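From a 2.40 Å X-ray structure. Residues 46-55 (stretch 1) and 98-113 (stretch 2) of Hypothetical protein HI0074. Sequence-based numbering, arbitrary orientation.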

ATOM      1  N   ALA A  46      -2.641   8.681   2.787  1.00 25.26           N
ATOM      2  CA  ALA A  46      -2.123   9.592   1.754  1.00 26.88           C
ATOM      3  C   ALA A  46      -0.972   8.871   1.037  1.00 32.92           C
ATOM      4  O   ALA A  46      -0.838   9.001  -0.137  1.00 29.84           O
ATOM      5  CB  ALA A  46      -1.611  10.888   2.360  1.00 20.58           C
ATOM      6  N   ILE A  47      -0.189   8.063   1.773  1.00 38.92           N
ATOM      7  CA  ILE A  47       0.927   7.353   1.175  1.00 30.81           C
ATOM      8  C   ILE A  47       0.402   6.227   0.223  1.00 37.79           C
ATOM      9  O   ILE A  47       0.919   5.966  -0.886  1.00 31.16           O
ATOM     10  CB  ILE A  47       1.870   6.787   2.277  1.00  8.69           C
ATOM     11  CG1 ILE A  47       2.672   7.957   2.881  1.00 34.38           C
ATOM     12  CG2 ILE A  47       3.049   5.937   1.644  1.00  8.14           C
ATOM     13  CD1 ILE A  47       3.901   7.521   3.828  1.00 19.19           C
ATOM     14  N   GLN A  48      -0.664   5.616   0.658  1.00 27.78           N
ATOM     15  CA  GLN A  48      -1.314   4.557  -0.105  1.00 30.20           C
ATOM     16  C   GLN A  48      -1.857   5.141  -1.388  1.00 33.83           C
ATOM     17  O   GLN A  48      -1.854   4.495  -2.429  1.00 28.45           O
ATOM     18  CB  GLN A  48      -2.501   4.004   0.707  1.00 31.14           C
ATOM     19  CG  GLN A  48      -3.225   2.937  -0.082  1.00 36.00           C
ATOM     20  CD  GLN A  48      -2.703   1.582   0.213  1.00 43.07           C
ATOM     21  OE1 GLN A  48      -1.500   1.383   0.511  1.00 47.50           O
ATOM     22  NE2 GLN A  48      -3.598   0.603   0.125  1.00 48.73           N
ATOM     23  N   LYS A  49      -2.377   6.363  -1.272  1.00 25.88           N
ATOM     24  CA  LYS A  49      -2.950   7.025  -2.363  1.00 24.20           C
ATOM     25  C   LYS A  49      -1.850   7.467  -3.287  1.00 24.08           C
ATOM     26  O   LYS A  49      -2.057   7.464  -4.468  1.00 23.86           O
ATOM     27  CB  LYS A  49      -3.798   8.188  -1.898  1.00 33.26           C
ATOM     28  CG  LYS A  49      -5.145   7.698  -1.421  1.00 25.36           C
ATOM     29  CD  LYS A  49      -5.978   8.847  -0.887  1.00 26.41           C
ATOM     30  CE  LYS A  49      -7.381   8.394  -0.625  1.00 23.93           C
ATOM     31  NZ  LYS A  49      -8.302   9.655  -0.573  1.00 21.62           N
ATOM     32  N   PHE A  50      -0.687   7.838  -2.754  1.00 33.31           N
ATOM     33  CA  PHE A  50       0.428   8.221  -3.614  1.00 26.01           C
ATOM     34  C   PHE A  50       0.857   7.016  -4.516  1.00 19.95           C
ATOM     35  O   PHE A  50       1.144   7.151  -5.699  1.00 33.30           O
ATOM     36  CB  PHE A  50       1.591   8.702  -2.761  1.00 32.66           C
ATOM     37  CG  PHE A  50       2.908   8.518  -3.403  1.00 20.14           C
ATOM     38  CD1 PHE A  50       3.711   7.440  -3.057  1.00 23.55           C
ATOM     39  CD2 PHE A  50       3.285   9.316  -4.463  1.00 31.78           C
ATOM     40  CE1 PHE A  50       4.912   7.112  -3.770  1.00 21.96           C
ATOM     41  CE2 PHE A  50       4.463   9.012  -5.184  1.00 18.00           C
ATOM     42  CZ  PHE A  50       5.268   7.908  -4.832  1.00 43.16           C
ATOM     43  N   GLU A  51       0.829   5.832  -3.925  1.00 23.81           N
ATOM     44  CA  GLU A  51       1.186   4.635  -4.612  1.00 31.05           C
ATOM     45  C   GLU A  51       0.165   4.424  -5.753  1.00 50.49           C
ATOM     46  O   GLU A  51       0.571   4.051  -6.851  1.00 35.71           O
ATOM     47  CB  GLU A  51       1.196   3.444  -3.637  1.00 15.47           C
ATOM     48  CG  GLU A  51       2.210   3.561  -2.492  1.00 31.90           C
ATOM     49  CD  GLU A  51       2.009   2.415  -1.498  1.00 38.47           C
ATOM     50  OE1 GLU A  51       2.478   2.481  -0.358  1.00 60.43           O
ATOM     51  OE2 GLU A  51       1.362   1.432  -1.876  1.00 50.24           O
ATOM     52  N   PHE A  52      -1.136   4.661  -5.521  1.00 25.64           N
ATOM     53  CA  PHE A  52      -2.101   4.473  -6.612  1.00 36.40           C
ATOM     54  C   PHE A  52      -1.810   5.349  -7.802  1.00 35.79           C
ATOM     55  O   PHE A  52      -1.760   4.841  -8.920  1.00 42.06           O
ATOM     56  CB  PHE A  52      -3.542   4.739  -6.185  1.00 38.28           C
ATOM     57  CG  PHE A  52      -4.048   3.836  -5.070  1.00 17.48           C
ATOM     58  CD1 PHE A  52      -4.927   4.390  -4.066  1.00 56.29           C
ATOM     59  CD2 PHE A  52      -3.688   2.489  -4.982  1.00 24.31           C
ATOM     60  CE1 PHE A  52      -5.444   3.609  -2.974  1.00 36.23           C
ATOM     61  CE2 PHE A  52      -4.161   1.643  -3.903  1.00 23.65           C
ATOM     62  CZ  PHE A  52      -5.062   2.218  -2.881  1.00 38.89           C
ATOM     63  N   VAL A  53      -1.621   6.653  -7.603  1.00 37.23           N
ATOM     64  CA  VAL A  53      -1.334   7.537  -8.768  1.00 36.52           C
ATOM     65  C   VAL A  53      -0.029   7.193  -9.527  1.00 36.30           C
ATOM     66  O   VAL A  53       0.024   7.160 -10.737  1.00 44.50           O
ATOM     67  CB  VAL A  53      -1.333   8.977  -8.309  1.00 49.58           C
ATOM     68  CG1 VAL A  53      -1.058   9.937  -9.475  1.00 24.86           C
ATOM     69  CG2 VAL A  53      -2.658   9.238  -7.670  1.00 20.89           C
ATOM     70  N   TYR A  54       1.004   6.887  -8.777  1.00 27.50           N
ATOM     71  CA  TYR A  54       2.267   6.475  -9.331  1.00 26.97           C
ATOM     72  C   TYR A  54       2.076   5.275 -10.294  1.00 38.53           C
ATOM     73  O   TYR A  54       2.476   5.316 -11.489  1.00 32.05           O
ATOM     74  CB  TYR A  54       3.192   6.056  -8.182  1.00 15.37           C
ATOM     75  CG  TYR A  54       4.359   5.319  -8.698  1.00 10.07           C
ATOM     76  CD1 TYR A  54       5.308   5.985  -9.452  1.00 21.80           C
ATOM     77  CD2 TYR A  54       4.479   3.951  -8.566  1.00 15.49           C
ATOM     78  CE1 TYR A  54       6.352   5.335 -10.071  1.00 16.21           C
ATOM     79  CE2 TYR A  54       5.528   3.280  -9.231  1.00 20.75           C
ATOM     80  CZ  TYR A  54       6.466   4.028  -9.984  1.00 18.50           C
ATOM     81  OH  TYR A  54       7.595   3.489 -10.581  1.00 32.95           O
ATOM     82  N   GLU A  55       1.561   4.183  -9.735  1.00 18.34           N
ATOM     83  CA  GLU A  55       1.259   2.987 -10.510  1.00 43.90           C
ATOM     84  C   GLU A  55       0.376   3.281 -11.758  1.00 26.35           C
ATOM     85  O   GLU A  55       0.780   2.993 -12.865  1.00 29.12           O
ATOM     86  CB  GLU A  55       0.538   1.965  -9.672  1.00 35.43           C
ATOM     87  CG  GLU A  55       1.186   0.607  -9.675  1.00 45.61           C
ATOM     88  CD  GLU A  55       2.100   0.479  -8.482  1.00 77.58           C
ATOM     89  OE1 GLU A  55       3.261   0.918  -8.593  1.00 78.04           O
ATOM     90  OE2 GLU A  55       1.647  -0.030  -7.422  1.00 77.52           O
ATOM     91  N   LYS A  98      13.072  12.529 -11.986  1.00 27.54           N
ATOM     92  CA  LYS A  98      11.990  12.565 -10.990  1.00 40.98           C
ATOM     93  C   LYS A  98      11.125  11.271 -10.894  1.00 50.78           C
ATOM     94  O   LYS A  98      10.789  10.801  -9.785  1.00 58.22           O
ATOM     95  CB  LYS A  98      11.059  13.716 -11.301  1.00 46.07           C
ATOM     96  CG  LYS A  98      11.589  15.025 -10.950  1.00 39.78           C
ATOM     97  CD  LYS A  98      10.608  16.083 -11.329  1.00 57.85           C
ATOM     98  CE  LYS A  98      11.315  17.412 -11.362  1.00 67.96           C
ATOM     99  NZ  LYS A  98      12.103  17.536 -12.622  1.00 79.33           N
ATOM    100  N   TRP A  99      10.730  10.713 -12.040  1.00 34.59           N
ATOM    101  CA  TRP A  99       9.927   9.481 -11.989  1.00 31.33           C
ATOM    102  C   TRP A  99      10.807   8.368 -11.490  1.00 31.55           C
ATOM    103  O   TRP A  99      10.338   7.473 -10.787  1.00 40.24           O
ATOM    104  CB  TRP A  99       9.320   9.165 -13.350  1.00 28.63           C
ATOM    105  CG  TRP A  99       8.244  10.158 -13.636  1.00 21.76           C
ATOM    106  CD1 TRP A  99       8.357  11.385 -14.331  1.00 21.90           C
ATOM    107  CD2 TRP A  99       6.913  10.091 -13.178  1.00 24.94           C
ATOM    108  NE1 TRP A  99       7.158  12.036 -14.305  1.00 28.03           N
ATOM    109  CE2 TRP A  99       6.251  11.263 -13.617  1.00 13.53           C
ATOM    110  CE3 TRP A  99       6.201   9.157 -12.435  1.00 31.68           C
ATOM    111  CZ2 TRP A  99       4.924  11.517 -13.324  1.00 18.05           C
ATOM    112  CZ3 TRP A  99       4.882   9.446 -12.131  1.00  9.72           C
ATOM    113  CH2 TRP A  99       4.257  10.588 -12.567  1.00 15.70           C
ATOM    114  N   VAL A 100      12.108   8.460 -11.780  1.00 25.41           N
ATOM    115  CA  VAL A 100      13.010   7.444 -11.293  1.00 24.44           C
ATOM    116  C   VAL A 100      13.019   7.526  -9.763  1.00 43.43           C
ATOM    117  O   VAL A 100      13.028   6.520  -9.052  1.00 47.94           O
ATOM    118  CB  VAL A 100      14.415   7.647 -11.856  1.00 28.84           C
ATOM    119  CG1 VAL A 100      15.384   6.783 -11.095  1.00 22.89           C
ATOM    120  CG2 VAL A 100      14.464   7.248 -13.312  1.00 31.75           C
ATOM    121  N   ALA A 101      12.985   8.745  -9.256  1.00 42.95           N
ATOM    122  CA  ALA A 101      12.979   8.947  -7.820  1.00 37.87           C
ATOM    123  C   ALA A 101      11.601   8.529  -7.263  1.00 42.58           C
ATOM    124  O   ALA A 101      11.527   7.978  -6.164  1.00 40.24           O
ATOM    125  CB  ALA A 101      13.309  10.465  -7.488  1.00 20.04           C
ATOM    126  N   TYR A 102      10.508   8.789  -7.985  1.00 34.04           N
ATOM    127  CA  TYR A 102       9.170   8.352  -7.485  1.00 32.41           C
ATOM    128  C   TYR A 102       9.097   6.799  -7.304  1.00 26.07           C
ATOM    129  O   TYR A 102       8.459   6.277  -6.408  1.00 28.68           O
ATOM    130  CB  TYR A 102       8.099   8.859  -8.432  1.00 42.62           C
ATOM    131  CG  TYR A 102       8.010  10.376  -8.487  1.00 46.59           C
ATOM    132  CD1 TYR A 102       7.512  11.036  -9.621  1.00 44.59           C
ATOM    133  CD2 TYR A 102       8.431  11.147  -7.400  1.00 30.05           C
ATOM    134  CE1 TYR A 102       7.452  12.401  -9.661  1.00 24.26           C
ATOM    135  CE2 TYR A 102       8.381  12.495  -7.423  1.00 11.79           C
ATOM    136  CZ  TYR A 102       7.903  13.136  -8.556  1.00 24.04           C
ATOM    137  OH  TYR A 102       7.980  14.534  -8.625  1.00 23.09           O
ATOM    138  N   ARG A 103       9.799   6.057  -8.137  1.00 34.51           N
ATOM    139  CA  ARG A 103       9.853   4.632  -7.930  1.00 37.60           C
ATOM    140  C   ARG A 103      10.698   4.281  -6.651  1.00 23.20           C
ATOM    141  O   ARG A 103      10.294   3.439  -5.866  1.00 28.71           O
ATOM    142  CB  ARG A 103      10.443   3.949  -9.173  1.00 25.39           C
ATOM    143  CG  ARG A 103      10.408   2.482  -8.958  1.00 45.51           C
ATOM    144  CD  ARG A 103      10.787   1.660 -10.163  1.00 46.89           C
ATOM    145  NE  ARG A 103      12.175   1.842 -10.479  1.00 63.98           N
ATOM    146  CZ  ARG A 103      12.855   1.063 -11.294  1.00 73.73           C
ATOM    147  NH1 ARG A 103      12.250   0.030 -11.871  1.00 76.11           N
ATOM    148  NH2 ARG A 103      14.129   1.345 -11.548  1.00 75.64           N
ATOM    149  N   ASP A 104      11.903   4.863  -6.483  1.00 29.63           N
ATOM    150  CA  ASP A 104      12.693   4.594  -5.264  1.00 34.47           C
ATOM    151  C   ASP A 104      11.751   4.908  -4.049  1.00 19.84           C
ATOM    152  O   ASP A 104      11.585   4.108  -3.139  1.00 31.40           O
ATOM    153  CB  ASP A 104      13.981   5.425  -5.205  1.00 55.66           C
ATOM    154  CG  ASP A 104      14.967   5.190  -6.423  1.00 63.91           C
ATOM    155  OD1 ASP A 104      15.135   4.060  -7.011  1.00 31.54           O
ATOM    156  OD2 ASP A 104      15.626   6.207  -6.770  1.00 73.26           O
HETATM  157  N   MSE A 105      11.043   6.003  -4.119  1.00 26.59           N
HETATM  158  CA  MSE A 105      10.065   6.343  -3.099  1.00 26.13           C
HETATM  159  C   MSE A 105       9.049   5.161  -3.049  1.00 39.00           C
HETATM  160  O   MSE A 105       8.828   4.522  -1.973  1.00 28.65           O
HETATM  161  CB  MSE A 105       9.378   7.637  -3.514  1.00 31.23           C
HETATM  162  CG  MSE A 105       8.749   8.472  -2.442  1.00 26.85           C
HETATM  163 SE   MSE A 105       8.196  10.141  -3.241  1.00 43.35          SE
HETATM  164  CE  MSE A 105       6.304  10.257  -2.730  1.00 39.18           C
ATOM    165  N   ARG A 106       8.460   4.827  -4.203  1.00 28.60           N
ATOM    166  CA  ARG A 106       7.502   3.738  -4.143  1.00 35.96           C
ATOM    167  C   ARG A 106       8.005   2.446  -3.530  1.00 32.17           C
ATOM    168  O   ARG A 106       7.251   1.843  -2.748  1.00 34.94           O
ATOM    169  CB  ARG A 106       6.813   3.384  -5.444  1.00 35.40           C
ATOM    170  CG  ARG A 106       5.732   2.381  -5.014  1.00 34.80           C
ATOM    171  CD  ARG A 106       4.815   1.958  -6.032  1.00 52.21           C
ATOM    172  NE  ARG A 106       3.800   1.053  -5.498  1.00 50.13           N
ATOM    173  CZ  ARG A 106       4.019   0.226  -4.483  1.00 61.61           C
ATOM    174  NH1 ARG A 106       5.196   0.180  -3.847  1.00 50.76           N
ATOM    175  NH2 ARG A 106       3.077  -0.622  -4.156  1.00 41.55           N
ATOM    176  N   ASN A 107       9.235   2.049  -3.860  1.00 30.13           N
ATOM    177  CA  ASN A 107       9.879   0.824  -3.332  1.00 29.87           C
ATOM    178  C   ASN A 107      10.266   0.898  -1.864  1.00 44.88           C
ATOM    179  O   ASN A 107      10.852  -0.049  -1.399  1.00 44.71           O
ATOM    180  CB  ASN A 107      11.163   0.484  -4.059  1.00 28.14           C
ATOM    181  CG  ASN A 107      10.948   0.190  -5.601  1.00 54.37           C
ATOM    182  OD1 ASN A 107       9.944  -0.405  -5.998  1.00 29.18           O
ATOM    183  ND2 ASN A 107      11.920   0.587  -6.443  1.00 38.22           N
ATOM    184  N   ILE A 108      10.019   2.012  -1.146  1.00 27.91           N
ATOM    185  CA  ILE A 108      10.314   2.012   0.292  1.00 40.79           C
ATOM    186  C   ILE A 108       9.026   2.243   1.090  1.00 39.42           C
ATOM    187  O   ILE A 108       9.041   2.258   2.321  1.00 40.72           O
ATOM    188  CB  ILE A 108      11.365   3.117   0.690  1.00 34.18           C
ATOM    189  CG1 ILE A 108      10.890   4.517   0.279  1.00 25.13           C
ATOM    190  CG2 ILE A 108      12.652   2.727   0.087  1.00 14.97           C
ATOM    191  CD1 ILE A 108      11.901   5.577   0.397  1.00 41.91           C
ATOM    192  N   THR A 109       7.907   2.466   0.394  1.00 32.62           N
ATOM    193  CA  THR A 109       6.670   2.676   1.128  1.00 37.56           C
ATOM    194  C   THR A 109       6.316   1.444   1.962  1.00 26.38           C
ATOM    195  O   THR A 109       5.540   1.583   2.904  1.00 31.13           O
ATOM    196  CB  THR A 109       5.499   3.028   0.229  1.00 26.51           C
ATOM    197  OG1 THR A 109       5.212   1.921  -0.605  1.00 46.67           O
ATOM    198  CG2 THR A 109       5.828   4.252  -0.596  1.00 44.08           C
ATOM    199  N   SER A 110       6.858   0.258   1.633  1.00 29.19           N
ATOM    200  CA  SER A 110       6.594  -0.939   2.465  1.00 42.04           C
ATOM    201  C   SER A 110       7.304  -0.780   3.813  1.00 41.92           C
ATOM    202  O   SER A 110       7.080  -1.574   4.744  1.00 34.38           O
ATOM    203  CB  SER A 110       7.097  -2.265   1.843  1.00 11.23           C
ATOM    204  OG  SER A 110       8.543  -2.331   1.731  1.00 46.17           O
ATOM    205  N   HIS A 111       8.159   0.235   3.925  1.00 31.67           N
ATOM    206  CA  HIS A 111       8.844   0.478   5.225  1.00 50.01           C
ATOM    207  C   HIS A 111       8.132   1.561   6.015  1.00 41.78           C
ATOM    208  O   HIS A 111       8.519   1.906   7.128  1.00 35.50           O
ATOM    209  CB  HIS A 111      10.304   0.882   5.015  1.00 49.08           C
ATOM    210  CG  HIS A 111      11.096  -0.181   4.352  1.00 58.34           C
ATOM    211  ND1 HIS A 111      10.580  -1.440   4.134  1.00 64.83           N
ATOM    212  CD2 HIS A 111      12.324  -0.170   3.789  1.00 71.80           C
ATOM    213  CE1 HIS A 111      11.458  -2.160   3.458  1.00 76.63           C
ATOM    214  NE2 HIS A 111      12.526  -1.412   3.234  1.00 70.70           N
ATOM    215  N   THR A 112       7.055   2.075   5.433  1.00 35.07           N
ATOM    216  CA  THR A 112       6.304   3.145   6.043  1.00 47.66           C
ATOM    217  C   THR A 112       5.659   2.898   7.445  1.00 33.59           C
ATOM    218  O   THR A 112       5.057   3.826   8.038  1.00 28.22           O
ATOM    219  CB  THR A 112       5.328   3.742   4.916  1.00  7.88           C
ATOM    220  OG1 THR A 112       5.958   4.948   4.471  1.00 62.94           O
ATOM    221  CG2 THR A 112       3.919   4.072   5.389  1.00 54.53           C
ATOM    222  N   TYR A 113       5.770   1.673   7.971  1.00 23.95           N
ATOM    223  CA  TYR A 113       5.243   1.371   9.305  1.00 44.72           C
ATOM    224  C   TYR A 113       6.140   2.056  10.362  1.00 38.24           C
ATOM    225  O   TYR A 113       5.861   2.042  11.532  1.00 34.30           O
ATOM    226  CB  TYR A 113       5.203  -0.141   9.533  1.00 30.26           C
ATOM    227  CG  TYR A 113       6.513  -0.795   9.264  1.00 46.59           C
ATOM    228  CD1 TYR A 113       7.585  -0.631  10.146  1.00 34.52           C
ATOM    229  CD2 TYR A 113       6.697  -1.556   8.107  1.00 38.86           C
ATOM    230  CE1 TYR A 113       8.841  -1.209   9.874  1.00 29.02           C
ATOM    231  CE2 TYR A 113       7.913  -2.137   7.820  1.00 33.97           C
ATOM    232  CZ  TYR A 113       8.993  -1.960   8.702  1.00 47.54           C
ATOM    233  OH  TYR A 113      10.222  -2.496   8.397  1.00 38.97           O
TER
HETATM  234  O   HOH W   1       2.000  -1.451  -1.293  1.00 55.18           O

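Helix 46-55 packs against helix 98-106 and the turn that follows it, the axes 10.8 Å apart at closest and running 136° from one another, with 624 Å² buried in all. R106 makes both salt bridges of the contact. Its extended side chain brings the guanidinium within reach of two glutamates of the other helix: R106 NE donates to E55 OE2 at 3.1 Å, near the guanidinium plane, in a charged hydrogen bond, whereas E51 OE2 sits over the guanidinium face, 3.5 Å from R106 NH2, a salt bridge of charge alone. Water 1 bridges the same pair, donating to E51 OE2 (3.0 Å) and accepting weakly from R106 NH2 (3.2 Å). The other carboxylate oxygen, E51 OE1, lies 2.8 Å from T109 OG1, which is also 3.0 Å from R106 O; the hydroxyl's single proton could serve either acceptor. E51 OE1 is also hydrogen-bonded elsewhere in the structure. T112 OG1, 3.4 Å from I47 CD1, is buried without a partner. Apolar contacts complete the interface. Selenomethionine M105 lays CE over the F50 ring, 3.3 Å from its centroid, a CH-pi contact suited to a flat aromatic face. Y54, the most covered residue, packs CD1 against Y102 CB (4.1 Å) and CD2 against the aliphatic R106 CD (3.2 Å), while I47 CG2 meets T109 CG2 at 3.9 Å.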